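Tryptophanyl-tRNA synthetase (Aeropyrum pernix, PDB 3A04) catalyses the ATP-dependent attachment of L-tryptophan to tRNA(Trp), releasing AMP and diphosphate, as a class I aminoacyl-tRNA synthetase. Local coordinates at residues 7-12 against 319-324; 247-252 against 310-315; 299-304 against 326-331. All coordinates share one frame; numbering follows the deposited sequence.

Contact 1 (7-12 against 319-324); sequences DPWGAV and EVKHIY
Val320, Lys321 and Tyr324, on one side of helix 317-328, pack against Asp7, Pro8 and Trp9 of the N-terminal loop, joining the start of the chain to a helix beside the iron-sulfur cluster. Val320 puts CG1 at the edge of the Trp9 indole, in the ring plane and 3.9 Å from CZ3. The same corner of the indole meets the next residue: CG of Lys321 lies 3.9 Å from Trp9 CH2, so the aliphatic root of the lysine does the touching, and the chain then bends at chi3 and chi4 and carries the amine away from the loop. Leu310 of helix 304-313 also packs on Trp9. One turn on, Tyr324 has CG anti to its backbone N (chi1 180°), which sets CG on the side of the loop. The side chains of Pro8 and Tyr324 cross at about a right angle; Pro8 CA lies over the ring centre, 3.8 Å from the centroid and 5° off the normal, a CH-pi contact, while CB lies 4.0 Å from Tyr324 CD2. The hydroxyl also approaches Glu301, at a spacing too short to be trusted in detail. Just before the proline, the backbone of Asp7 passes the hydroxyl end of the ring, its O 3.4 Å from Tyr324 CZ.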
ATOM      1  N   ASP A   7      42.552  11.029  24.468  1.00103.65           N
ATOM      2  CA  ASP A   7      41.550  10.974  23.381  1.00104.17           C
ATOM      3  C   ASP A   7      40.068  11.085  23.872  1.00104.28           C
ATOM      4  O   ASP A   7      39.357  10.076  23.904  1.00104.07           O
ATOM      5  CB  ASP A   7      41.784   9.659  22.579  1.00104.19           C
ATOM      6  CG  ASP A   7      41.033   9.600  21.226  1.00104.32           C
ATOM      7  OD1 ASP A   7      40.590  10.646  20.693  1.00104.21           O
ATOM      8  OD2 ASP A   7      40.905   8.478  20.684  1.00104.18           O
ATOM      9  N   PRO A   8      39.589  12.309  24.232  1.00104.58           N
ATOM     10  CA  PRO A   8      38.222  12.380  24.786  1.00105.03           C
ATOM     11  C   PRO A   8      37.097  12.072  23.762  1.00105.61           C
ATOM     12  O   PRO A   8      36.111  11.403  24.122  1.00105.00           O
ATOM     13  CB  PRO A   8      38.118  13.826  25.324  1.00104.73           C
ATOM     14  CG  PRO A   8      39.493  14.425  25.182  1.00104.67           C
ATOM     15  CD  PRO A   8      40.164  13.658  24.083  1.00104.60           C
ATOM     16  N   TRP A   9      37.269  12.540  22.514  1.00106.38           N
ATOM     17  CA  TRP A   9      36.282  12.350  21.431  1.00107.30           C
ATOM     18  C   TRP A   9      36.243  10.929  20.837  1.00108.38           C
ATOM     19  O   TRP A   9      35.222  10.509  20.284  1.00108.59           O
ATOM     20  CB  TRP A   9      36.501  13.353  20.284  1.00107.02           C
ATOM     21  CG  TRP A   9      36.316  14.833  20.589  1.00106.03           C
ATOM     22  CD1 TRP A   9      36.673  15.880  19.774  1.00105.44           C
ATOM     23  CD2 TRP A   9      35.753  15.431  21.777  1.00105.36           C
ATOM     24  NE1 TRP A   9      36.367  17.081  20.373  1.00104.72           N
ATOM     25  CE2 TRP A   9      35.803  16.839  21.599  1.00104.83           C
ATOM     26  CE3 TRP A   9      35.214  14.921  22.973  1.00104.14           C
ATOM     27  CZ2 TRP A   9      35.332  17.734  22.570  1.00104.06           C
ATOM     28  CZ3 TRP A   9      34.750  15.820  23.941  1.00102.67           C
ATOM     29  CH2 TRP A   9      34.813  17.204  23.731  1.00103.16           C
ATOM     30  N   GLY A  10      37.351  10.200  20.933  1.00109.60           N
ATOM     31  CA  GLY A  10      37.432   8.846  20.383  1.00110.97           C
ATOM     32  C   GLY A  10      37.454   8.856  18.862  1.00111.98           C
ATOM     33  O   GLY A  10      36.534   8.327  18.214  1.00112.14           O
ATOM     34  N   ALA A  11      38.498   9.478  18.300  1.00112.71           N
ATOM     35  CA  ALA A  11      38.752   9.466  16.855  1.00113.28           C
ATOM     36  C   ALA A  11      39.130   8.061  16.341  1.00113.75           C
ATOM     37  O   ALA A  11      38.629   7.643  15.293  1.00113.97           O
ATOM     38  CB  ALA A  11      39.820  10.502  16.478  1.00113.14           C
ATOM     39  N   VAL A  12      39.973   7.334  17.094  1.00114.23           N
ATOM     40  CA  VAL A  12      40.477   5.977  16.711  1.00114.48           C
ATOM     41  C   VAL A  12      39.406   4.847  16.656  1.00114.40           C
ATOM     42  O   VAL A  12      39.631   3.788  16.044  1.00114.67           O
ATOM     43  CB  VAL A  12      41.737   5.537  17.572  1.00114.56           C
ATOM     44  CG1 VAL A  12      41.328   4.858  18.893  1.00114.72           C
ATOM     45  CG2 VAL A  12      42.682   4.634  16.763  1.00114.36           C
ATOM     46  N   GLU A 319      33.937  20.718  30.018  1.00 44.44           N
ATOM     47  CA  GLU A 319      33.431  20.019  31.188  1.00 44.81           C
ATOM     48  C   GLU A 319      33.499  18.483  31.006  1.00 44.53           C
ATOM     49  O   GLU A 319      33.887  17.734  31.911  1.00 42.86           O
ATOM     50  CB  GLU A 319      31.993  20.499  31.400  1.00 46.31           C
ATOM     51  CG  GLU A 319      31.294  19.873  32.559  1.00 49.58           C
ATOM     52  CD  GLU A 319      30.059  20.678  33.014  1.00 53.30           C
ATOM     53  OE1 GLU A 319      29.559  21.582  32.305  1.00 54.20           O
ATOM     54  OE2 GLU A 319      29.604  20.406  34.129  1.00 57.45           O
ATOM     55  N   VAL A 320      33.123  18.004  29.810  1.00 43.97           N
ATOM     56  CA  VAL A 320      33.199  16.572  29.581  1.00 42.85           C
ATOM     57  C   VAL A 320      34.656  16.104  29.404  1.00 43.83           C
ATOM     58  O   VAL A 320      35.016  15.022  29.877  1.00 42.56           O
ATOM     59  CB  VAL A 320      32.197  16.103  28.451  1.00 42.35           C
ATOM     60  CG1 VAL A 320      32.668  16.547  27.102  1.00 40.98           C
ATOM     61  CG2 VAL A 320      31.986  14.593  28.530  1.00 38.50           C
ATOM     62  N   LYS A 321      35.511  16.931  28.773  1.00 45.79           N
ATOM     63  CA  LYS A 321      36.989  16.665  28.795  1.00 49.09           C
ATOM     64  C   LYS A 321      37.561  16.499  30.219  1.00 48.15           C
ATOM     65  O   LYS A 321      38.348  15.594  30.504  1.00 48.63           O
ATOM     66  CB  LYS A 321      37.782  17.775  28.066  1.00 49.80           C
ATOM     67  CG  LYS A 321      37.431  17.991  26.576  1.00 55.66           C
ATOM     68  CD  LYS A 321      38.451  18.947  25.823  1.00 60.10           C
ATOM     69  CE  LYS A 321      38.239  20.477  26.092  1.00 63.67           C
ATOM     70  NZ  LYS A 321      39.148  21.145  27.153  1.00 64.74           N
ATOM     71  N   HIS A 322      37.111  17.345  31.139  1.00 49.62           N
ATOM     72  CA  HIS A 322      37.588  17.262  32.504  1.00 49.22           C
ATOM     73  C   HIS A 322      37.158  15.971  33.129  1.00 48.63           C
ATOM     74  O   HIS A 322      37.934  15.344  33.873  1.00 47.81           O
ATOM     75  CB  HIS A 322      37.061  18.431  33.332  1.00 51.09           C
ATOM     76  CG  HIS A 322      37.524  18.411  34.763  1.00 55.05           C
ATOM     77  ND1 HIS A 322      38.750  18.919  35.166  1.00 59.54           N
ATOM     78  CD2 HIS A 322      36.910  17.965  35.890  1.00 57.19           C
ATOM     79  CE1 HIS A 322      38.868  18.782  36.478  1.00 59.30           C
ATOM     80  NE2 HIS A 322      37.766  18.210  36.941  1.00 58.18           N
ATOM     81  N   ILE A 323      35.931  15.507  32.834  1.00 47.09           N
ATOM     82  CA  ILE A 323      35.582  14.199  33.360  1.00 44.71           C
ATOM     83  C   ILE A 323      36.533  13.124  32.827  1.00 45.11           C
ATOM     84  O   ILE A 323      36.952  12.240  33.575  1.00 43.61           O
ATOM     85  CB  ILE A 323      34.106  13.728  33.044  1.00 45.87           C
ATOM     86  CG1 ILE A 323      33.064  14.583  33.782  1.00 42.03           C
ATOM     87  CG2 ILE A 323      33.962  12.224  33.447  1.00 40.68           C
ATOM     88  CD1 ILE A 323      33.256  14.670  35.323  1.00 46.08           C
ATOM     89  N   TYR A 324      36.789  13.153  31.513  1.00 45.78           N
ATOM     90  CA  TYR A 324      37.611  12.130  30.880  1.00 48.44           C
ATOM     91  C   TYR A 324      39.039  12.114  31.496  1.00 50.45           C
ATOM     92  O   TYR A 324      39.561  11.059  31.880  1.00 51.26           O
ATOM     93  CB  TYR A 324      37.693  12.411  29.372  1.00 48.71           C
ATOM     94  CG  TYR A 324      38.521  11.420  28.609  1.00 49.29           C
ATOM     95  CD1 TYR A 324      37.963  10.209  28.205  1.00 52.10           C
ATOM     96  CD2 TYR A 324      39.864  11.684  28.282  1.00 52.19           C
ATOM     97  CE1 TYR A 324      38.678   9.269  27.485  1.00 52.95           C
ATOM     98  CE2 TYR A 324      40.619  10.739  27.551  1.00 54.61           C
ATOM     99  CZ  TYR A 324      40.015   9.528  27.161  1.00 55.34           C
ATOM    100  OH  TYR A 324      40.702   8.559  26.471  1.00 54.92           O
TER

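Contact 2 (247-252 against 310-315)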
ATOM      1  N   LYS A 247      26.789   7.332  15.780  1.00 36.11           N
ATOM      2  CA  LYS A 247      27.054   6.102  16.548  1.00 38.79           C
ATOM      3  C   LYS A 247      25.941   5.956  17.545  1.00 39.28           C
ATOM      4  O   LYS A 247      25.551   6.924  18.143  1.00 40.70           O
ATOM      5  CB  LYS A 247      28.359   6.235  17.340  1.00 40.94           C
ATOM      6  CG  LYS A 247      29.535   6.739  16.455  1.00 45.72           C
ATOM      7  CD  LYS A 247      30.617   7.415  17.306  1.00 54.81           C
ATOM      8  CE  LYS A 247      31.749   6.439  17.556  1.00 58.68           C
ATOM      9  NZ  LYS A 247      32.913   7.250  18.007  1.00 63.34           N
ATOM     10  N   LEU A 248      25.414   4.774  17.718  1.00 39.73           N
ATOM     11  CA  LEU A 248      24.349   4.573  18.703  1.00 41.73           C
ATOM     12  C   LEU A 248      24.906   4.635  20.163  1.00 41.55           C
ATOM     13  O   LEU A 248      25.990   4.111  20.463  1.00 41.32           O
ATOM     14  CB  LEU A 248      23.704   3.207  18.472  1.00 43.24           C
ATOM     15  CG  LEU A 248      22.926   2.916  17.147  1.00 48.45           C
ATOM     16  CD1 LEU A 248      23.832   3.114  15.940  1.00 52.95           C
ATOM     17  CD2 LEU A 248      22.390   1.453  17.133  1.00 49.77           C
ATOM     18  N   GLN A 249      24.144   5.244  21.048  1.00 40.42           N
ATOM     19  CA  GLN A 249      24.506   5.277  22.432  1.00 42.31           C
ATOM     20  C   GLN A 249      24.154   3.920  23.018  1.00 43.30           C
ATOM     21  O   GLN A 249      23.044   3.424  22.844  1.00 42.86           O
ATOM     22  CB  GLN A 249      23.729   6.366  23.190  1.00 41.50           C
ATOM     23  CG  GLN A 249      24.261   6.575  24.668  1.00 41.68           C
ATOM     24  CD  GLN A 249      23.443   7.608  25.463  1.00 39.97           C
ATOM     25  OE1 GLN A 249      22.501   8.205  24.921  1.00 39.94           O
ATOM     26  NE2 GLN A 249      23.732   7.752  26.780  1.00 36.90           N
ATOM     27  N   PRO A 250      25.117   3.317  23.708  1.00 45.26           N
ATOM     28  CA  PRO A 250      24.830   2.052  24.364  1.00 46.95           C
ATOM     29  C   PRO A 250      23.899   2.303  25.556  1.00 46.78           C
ATOM     30  O   PRO A 250      23.827   3.437  26.071  1.00 49.10           O
ATOM     31  CB  PRO A 250      26.206   1.560  24.789  1.00 46.61           C
ATOM     32  CG  PRO A 250      27.063   2.802  24.870  1.00 47.78           C
ATOM     33  CD  PRO A 250      26.420   3.877  24.060  1.00 45.37           C
ATOM     34  N   GLY A 251      23.079   1.322  25.876  1.00 45.52           N
ATOM     35  CA  GLY A 251      22.253   1.380  27.102  1.00 44.06           C
ATOM     36  C   GLY A 251      23.118   1.420  28.366  1.00 40.59           C
ATOM     37  O   GLY A 251      24.330   1.195  28.328  1.00 39.34           O
ATOM     38  N   LEU A 252      22.490   1.676  29.492  1.00 39.48           N
ATOM     39  CA  LEU A 252      23.211   1.791  30.773  1.00 41.09           C
ATOM     40  C   LEU A 252      23.830   0.447  31.194  1.00 44.09           C
ATOM     41  O   LEU A 252      24.732   0.418  32.021  1.00 44.25           O
ATOM     42  CB  LEU A 252      22.283   2.322  31.857  1.00 37.99           C
ATOM     43  CG  LEU A 252      21.807   3.726  31.418  1.00 37.72           C
ATOM     44  CD1 LEU A 252      20.748   4.230  32.349  1.00 37.02           C
ATOM     45  CD2 LEU A 252      22.960   4.690  31.362  1.00 37.86           C
ATOM     46  N   LEU A 310      28.778  12.488  27.487  1.00 32.40           N
ATOM     47  CA  LEU A 310      29.241  12.863  26.146  1.00 32.74           C
ATOM     48  C   LEU A 310      28.056  13.118  25.147  1.00 33.46           C
ATOM     49  O   LEU A 310      28.124  14.038  24.284  1.00 32.15           O
ATOM     50  CB  LEU A 310      30.123  11.688  25.624  1.00 32.46           C
ATOM     51  CG  LEU A 310      30.919  12.076  24.349  1.00 35.40           C
ATOM     52  CD1 LEU A 310      32.158  13.014  24.602  1.00 35.95           C
ATOM     53  CD2 LEU A 310      31.245  10.793  23.624  1.00 40.06           C
ATOM     54  N   TYR A 311      26.983  12.304  25.258  1.00 31.67           N
ATOM     55  CA  TYR A 311      25.893  12.351  24.248  1.00 33.06           C
ATOM     56  C   TYR A 311      24.838  13.376  24.632  1.00 32.65           C
ATOM     57  O   TYR A 311      24.175  13.910  23.745  1.00 32.18           O
ATOM     58  CB  TYR A 311      25.189  10.991  24.107  1.00 32.85           C
ATOM     59  CG  TYR A 311      25.807  10.051  23.143  1.00 33.52           C
ATOM     60  CD1 TYR A 311      27.077   9.559  23.372  1.00 35.08           C
ATOM     61  CD2 TYR A 311      25.143   9.692  21.949  1.00 35.89           C
ATOM     62  CE1 TYR A 311      27.702   8.686  22.446  1.00 38.52           C
ATOM     63  CE2 TYR A 311      25.734   8.801  21.044  1.00 33.49           C
ATOM     64  CZ  TYR A 311      27.002   8.300  21.317  1.00 37.37           C
ATOM     65  OH  TYR A 311      27.632   7.437  20.465  1.00 39.53           O
ATOM     66  N   HIS A 312      24.692  13.633  25.935  1.00 32.08           N
ATOM     67  CA  HIS A 312      23.593  14.469  26.486  1.00 31.19           C
ATOM     68  C   HIS A 312      23.909  15.434  27.601  1.00 32.16           C
ATOM     69  O   HIS A 312      23.466  16.563  27.548  1.00 32.50           O
ATOM     70  CB  HIS A 312      22.464  13.570  27.031  1.00 30.79           C
ATOM     71  CG  HIS A 312      21.946  12.611  25.998  1.00 31.23           C
ATOM     72  ND1 HIS A 312      21.116  13.030  24.983  1.00 30.14           N
ATOM     73  CD2 HIS A 312      22.200  11.293  25.780  1.00 29.50           C
ATOM     74  CE1 HIS A 312      20.829  11.989  24.206  1.00 32.91           C
ATOM     75  NE2 HIS A 312      21.486  10.929  24.663  1.00 31.41           N
ATOM     76  N   LEU A 313      24.501  14.944  28.686  1.00 31.61           N
ATOM     77  CA  LEU A 313      24.409  15.714  29.985  1.00 33.88           C
ATOM     78  C   LEU A 313      25.400  16.897  30.101  1.00 34.64           C
ATOM     79  O   LEU A 313      25.162  17.852  30.875  1.00 33.71           O
ATOM     80  CB  LEU A 313      24.582  14.768  31.208  1.00 32.06           C
ATOM     81  CG  LEU A 313      23.564  13.635  31.310  1.00 34.17           C
ATOM     82  CD1 LEU A 313      23.890  12.665  32.482  1.00 33.37           C
ATOM     83  CD2 LEU A 313      22.061  14.190  31.230  1.00 32.91           C
ATOM     84  N   MET A 314      26.484  16.815  29.317  1.00 35.41           N
ATOM     85  CA  MET A 314      27.538  17.827  29.325  1.00 36.60           C
ATOM     86  C   MET A 314      27.815  18.375  27.914  1.00 38.67           C
ATOM     87  O   MET A 314      28.764  17.941  27.279  1.00 37.27           O
ATOM     88  CB  MET A 314      28.839  17.262  29.926  1.00 35.59           C
ATOM     89  CG  MET A 314      28.715  16.933  31.403  1.00 35.57           C
ATOM     90  SD  MET A 314      30.194  16.161  32.169  1.00 36.56           S
ATOM     91  CE  MET A 314      29.589  15.904  33.844  1.00 33.44           C
ATOM     92  N   PRO A 315      26.950  19.285  27.419  1.00 41.38           N
ATOM     93  CA  PRO A 315      27.180  19.899  26.120  1.00 42.87           C
ATOM     94  C   PRO A 315      28.481  20.696  26.043  1.00 44.11           C
ATOM     95  O   PRO A 315      28.977  20.972  24.928  1.00 44.73           O
ATOM     96  CB  PRO A 315      26.003  20.855  25.967  1.00 42.72           C
ATOM     97  CG  PRO A 315      25.411  20.967  27.365  1.00 45.20           C
ATOM     98  CD  PRO A 315      25.605  19.613  27.920  1.00 42.65           C
TER
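The loop that follows strand 242-246 of the class I catalytic-domain sheet, on its way to the KMSKS region, rests here on the last turns of helix 304-313, which end in a wider pi-type turn. Tyr311 and Gln249 make most of the buried contact. Their side chains slide past each other in opposite directions, with the amide plane turned only 20° from the phenol ring. Gln249 CB makes a CH-pi contact over one face of Tyr311, 4.0 Å from the centroid and offset toward the rim, near CD2 and CE2. The phenol runs on to the backbone of the loop: Tyr311 OH donates to Lys247 O over 3.2 Å, coming from above the carbonyl plane, and packs 3.4 Å from Lys247 CB. Gln249 has CG anti to its backbone N (chi1 -171°) and stays extended beyond it, a shape that carries the amide past Tyr311 to His312. Phe85 of the HIGH region meets the histidine ring edge-to-face, and ND1 is hydrogen-bonded to Lys88 NZ. Across the contact, His312 NE2 gives a weak, bent hydrogen bond to Gln249 OE1, 2.9 Å long with an angle of 128° at the hydrogen.

Contact 3 (299-304 against 326-331). With SF4 (iron/sulfur cluster), chain B.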
ATOM      1  N   VAL A 299      38.225   3.665  32.834  1.00 51.25           N
ATOM      2  CA  VAL A 299      38.185   3.451  31.416  1.00 49.81           C
ATOM      3  C   VAL A 299      36.875   4.073  30.834  1.00 49.60           C
ATOM      4  O   VAL A 299      35.850   3.390  30.719  1.00 47.39           O
ATOM      5  CB  VAL A 299      38.372   1.919  31.091  1.00 49.64           C
ATOM      6  CG1 VAL A 299      38.425   1.639  29.540  1.00 49.42           C
ATOM      7  CG2 VAL A 299      39.659   1.348  31.840  1.00 48.65           C
ATOM      8  N   PRO A 300      36.919   5.388  30.510  1.00 49.67           N
ATOM      9  CA  PRO A 300      35.720   6.088  29.975  1.00 49.04           C
ATOM     10  C   PRO A 300      35.201   5.514  28.639  1.00 48.35           C
ATOM     11  O   PRO A 300      33.993   5.505  28.411  1.00 47.27           O
ATOM     12  CB  PRO A 300      36.206   7.554  29.798  1.00 48.67           C
ATOM     13  CG  PRO A 300      37.321   7.727  30.857  1.00 48.70           C
ATOM     14  CD  PRO A 300      38.025   6.339  30.818  1.00 50.20           C
ATOM     15  N   GLU A 301      36.118   5.047  27.785  1.00 47.72           N
ATOM     16  CA  GLU A 301      35.804   4.373  26.496  1.00 47.61           C
ATOM     17  C   GLU A 301      34.727   3.267  26.612  1.00 45.65           C
ATOM     18  O   GLU A 301      33.975   3.035  25.673  1.00 45.80           O
ATOM     19  CB  GLU A 301      37.089   3.793  25.850  1.00 48.37           C
ATOM     20  CG  GLU A 301      38.065   4.838  25.285  1.00 50.49           C
ATOM     21  CD  GLU A 301      38.910   5.603  26.353  1.00 54.90           C
ATOM     22  OE1 GLU A 301      38.928   5.216  27.544  1.00 54.79           O
ATOM     23  OE2 GLU A 301      39.589   6.601  25.981  1.00 56.20           O
ATOM     24  N   VAL A 302      34.628   2.616  27.772  1.00 44.91           N
ATOM     25  CA  VAL A 302      33.625   1.549  27.995  1.00 43.59           C
ATOM     26  C   VAL A 302      32.560   1.878  29.055  1.00 42.45           C
ATOM     27  O   VAL A 302      31.861   0.970  29.571  1.00 41.34           O
ATOM     28  CB  VAL A 302      34.328   0.173  28.295  1.00 44.46           C
ATOM     29  CG1 VAL A 302      35.363  -0.102  27.205  1.00 44.56           C
ATOM     30  CG2 VAL A 302      35.024   0.239  29.630  1.00 43.79           C
ATOM     31  N   CYS A 303      32.433   3.164  29.396  1.00 40.12           N
ATOM     32  CA  CYS A 303      31.643   3.540  30.570  1.00 38.47           C
ATOM     33  C   CYS A 303      30.363   4.189  30.059  1.00 38.31           C
ATOM     34  O   CYS A 303      30.403   5.171  29.290  1.00 36.54           O
ATOM     35  CB  CYS A 303      32.401   4.588  31.397  1.00 38.84           C
ATOM     36  SG  CYS A 303      31.415   5.139  32.725  1.00 38.48           S
ATOM     37  N   SER A 304      29.238   3.653  30.484  1.00 37.46           N
ATOM     38  CA  SER A 304      27.944   4.198  30.011  1.00 38.47           C
ATOM     39  C   SER A 304      27.588   5.532  30.740  1.00 37.69           C
ATOM     40  O   SER A 304      26.756   6.295  30.284  1.00 36.89           O
ATOM     41  CB  SER A 304      26.877   3.121  30.198  1.00 39.11           C
ATOM     42  OG  SER A 304      26.533   3.061  31.555  1.00 45.22           O
ATOM     43  N   SER A 326      40.199  13.566  34.364  1.00 56.65           N
ATOM     44  CA  SER A 326      40.150  13.161  35.771  1.00 56.62           C
ATOM     45  C   SER A 326      40.023  11.666  35.996  1.00 57.44           C
ATOM     46  O   SER A 326      40.795  11.085  36.783  1.00 57.05           O
ATOM     47  CB  SER A 326      39.088  13.947  36.555  1.00 56.27           C
ATOM     48  OG  SER A 326      39.230  15.330  36.269  1.00 56.46           O
ATOM     49  N   CYS A 327      39.059  11.030  35.320  1.00 57.65           N
ATOM     50  CA  CYS A 327      38.946   9.579  35.368  1.00 57.93           C
ATOM     51  C   CYS A 327      40.214   8.879  34.835  1.00 59.59           C
ATOM     52  O   CYS A 327      40.632   7.863  35.378  1.00 60.28           O
ATOM     53  CB  CYS A 327      37.748   9.110  34.545  1.00 57.55           C
ATOM     54  SG  CYS A 327      37.659   7.333  34.409  1.00 55.23           S
ATOM     55  N   ARG A 328      40.793   9.395  33.757  1.00 61.07           N
ATOM     56  CA  ARG A 328      42.003   8.777  33.191  1.00 63.47           C
ATOM     57  C   ARG A 328      43.285   9.118  33.974  1.00 64.15           C
ATOM     58  O   ARG A 328      44.327   8.509  33.731  1.00 64.45           O
ATOM     59  CB  ARG A 328      42.198   9.155  31.732  1.00 63.61           C
ATOM     60  CG  ARG A 328      41.243   8.433  30.804  1.00 67.61           C
ATOM     61  CD  ARG A 328      41.879   8.209  29.464  1.00 71.54           C
ATOM     62  NE  ARG A 328      43.041   7.329  29.551  1.00 72.97           N
ATOM     63  CZ  ARG A 328      43.994   7.243  28.624  1.00 74.22           C
ATOM     64  NH1 ARG A 328      43.937   7.988  27.517  1.00 71.37           N
ATOM     65  NH2 ARG A 328      45.012   6.402  28.816  1.00 74.32           N
ATOM     66  N   LEU A 329      43.191  10.077  34.901  1.00 64.02           N
ATOM     67  CA  LEU A 329      44.320  10.434  35.765  1.00 63.71           C
ATOM     68  C   LEU A 329      44.259   9.832  37.167  1.00 62.99           C
ATOM     69  O   LEU A 329      45.163  10.043  37.963  1.00 63.07           O
ATOM     70  CB  LEU A 329      44.462  11.960  35.848  1.00 63.57           C
ATOM     71  CG  LEU A 329      45.574  12.601  35.037  1.00 64.11           C
ATOM     72  CD1 LEU A 329      45.880  11.801  33.758  1.00 65.85           C
ATOM     73  CD2 LEU A 329      45.266  14.056  34.754  1.00 63.76           C
ATOM     74  N   GLY A 330      43.213   9.077  37.478  1.00 61.98           N
ATOM     75  CA  GLY A 330      43.012   8.597  38.851  1.00 61.06           C
ATOM     76  C   GLY A 330      42.378   9.573  39.847  1.00 60.52           C
ATOM     77  O   GLY A 330      42.340   9.304  41.071  1.00 61.54           O
ATOM     78  N   LYS A 331      41.838  10.684  39.352  1.00 59.11           N
ATOM     79  CA  LYS A 331      41.331  11.757  40.246  1.00 58.42           C
ATOM     80  C   LYS A 331      39.849  11.658  40.662  1.00 57.17           C
ATOM     81  O   LYS A 331      39.358  12.501  41.416  1.00 56.51           O
ATOM     82  CB  LYS A 331      41.617  13.158  39.641  1.00 59.47           C
ATOM     83  CG  LYS A 331      43.085  13.582  39.571  1.00 62.18           C
ATOM     84  CD  LYS A 331      43.362  14.387  38.275  1.00 66.32           C
ATOM     85  CE  LYS A 331      44.646  15.263  38.370  1.00 69.94           C
ATOM     86  NZ  LYS A 331      44.397  16.555  39.137  1.00 68.72           N
TER
HETATM   87 FE1  SF4 B 373      33.179   8.293  35.705  1.00 44.72          FE
HETATM   88 FE2  SF4 B 373      35.504   7.062  34.920  1.00 49.29          FE
HETATM   89 FE3  SF4 B 373      33.795   5.826  36.681  1.00 48.98          FE
HETATM   90 FE4  SF4 B 373      32.978   6.236  34.102  1.00 42.44          FE
HETATM   91  S1  SF4 B 373      34.818   4.913  34.845  1.00 48.71           S
HETATM   92  S2  SF4 B 373      31.736   6.589  35.965  1.00 44.89           S
HETATM   93  S3  SF4 B 373      33.949   8.166  33.551  1.00 44.89           S
HETATM   94  S4  SF4 B 373      35.049   7.749  37.063  1.00 46.17           S
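Two ligands of the iron-sulfur cluster, Cys303 and Cys327, belong to this contact, and Pro300 packs between the loop and the end of helix 317-328. Cys327 SG binds iron FE2 at 2.2 Å, and Cys303 SG binds iron FE4 at 2.4 Å. Both cysteines place SG anti to the backbone N (chi1 173° for Cys327), which puts each sulfur on the side of the cluster, and the cluster bridges the two segments. Direct packing is centred on Pro300. Its CG lies 3.6 Å from Cys327 SG and 4.0 Å from Cys327 CB, an apolar cover beside the iron-bound thiolate. The proline also crosses Arg328 at about a right angle, its CD 3.8 Å from Arg328 CG; it is thus the aliphatic part of the arginine that packs here. An alanine at Pro300 would probably open a gap beside the Cys327 sulfur and Arg328 CG, leaving the arginine chain less firmly held. Farther out, Glu301 OE2 and Arg328 NH1 stand 4.8 Å apart, opposite charges near each other but not in contact; a nearer polar neighbour of the carboxylate is Tyr324 OH, at a doubtfully short distance. Helix 317-328 closes with a Schellman motif at Gly330, where Lys331 N bonds to Ser326 O at 2.8 Å. Cys303 is the N-cap of helix 304-313, and Cys334 and Cys337, at the start of helix 334-364, also line the cluster pocket. The contact lies where the loop after helix 290-296 enters helix 304-313, against the C-terminal end of helix 317-328.

Contact 2 is the buried one, its centre about 12 Å from the centre of the chain; contacts 1 and 3 are partly buried and lie farther out, at about 22 and 26 Å. Contacts 1 and 3 share helix 317-328, and Tyr324 joins them by packing on Pro300 and by a very short, doubtful approach of its hydroxyl to Glu301. Contact 2 uses helix 304-313, which follows Cys303 of contact 3; Leu252 O is probably hydrogen-bonded to Ser304 OG, while Met314 packs on Val320 and Ile323 of contact 1. The chemistry differs: apolar and CH-pi packing in contact 1, a CH-pi contact plus hydrogen bonds from Tyr311 and His312 in contact 2, iron ligation with proline packing in contact 3.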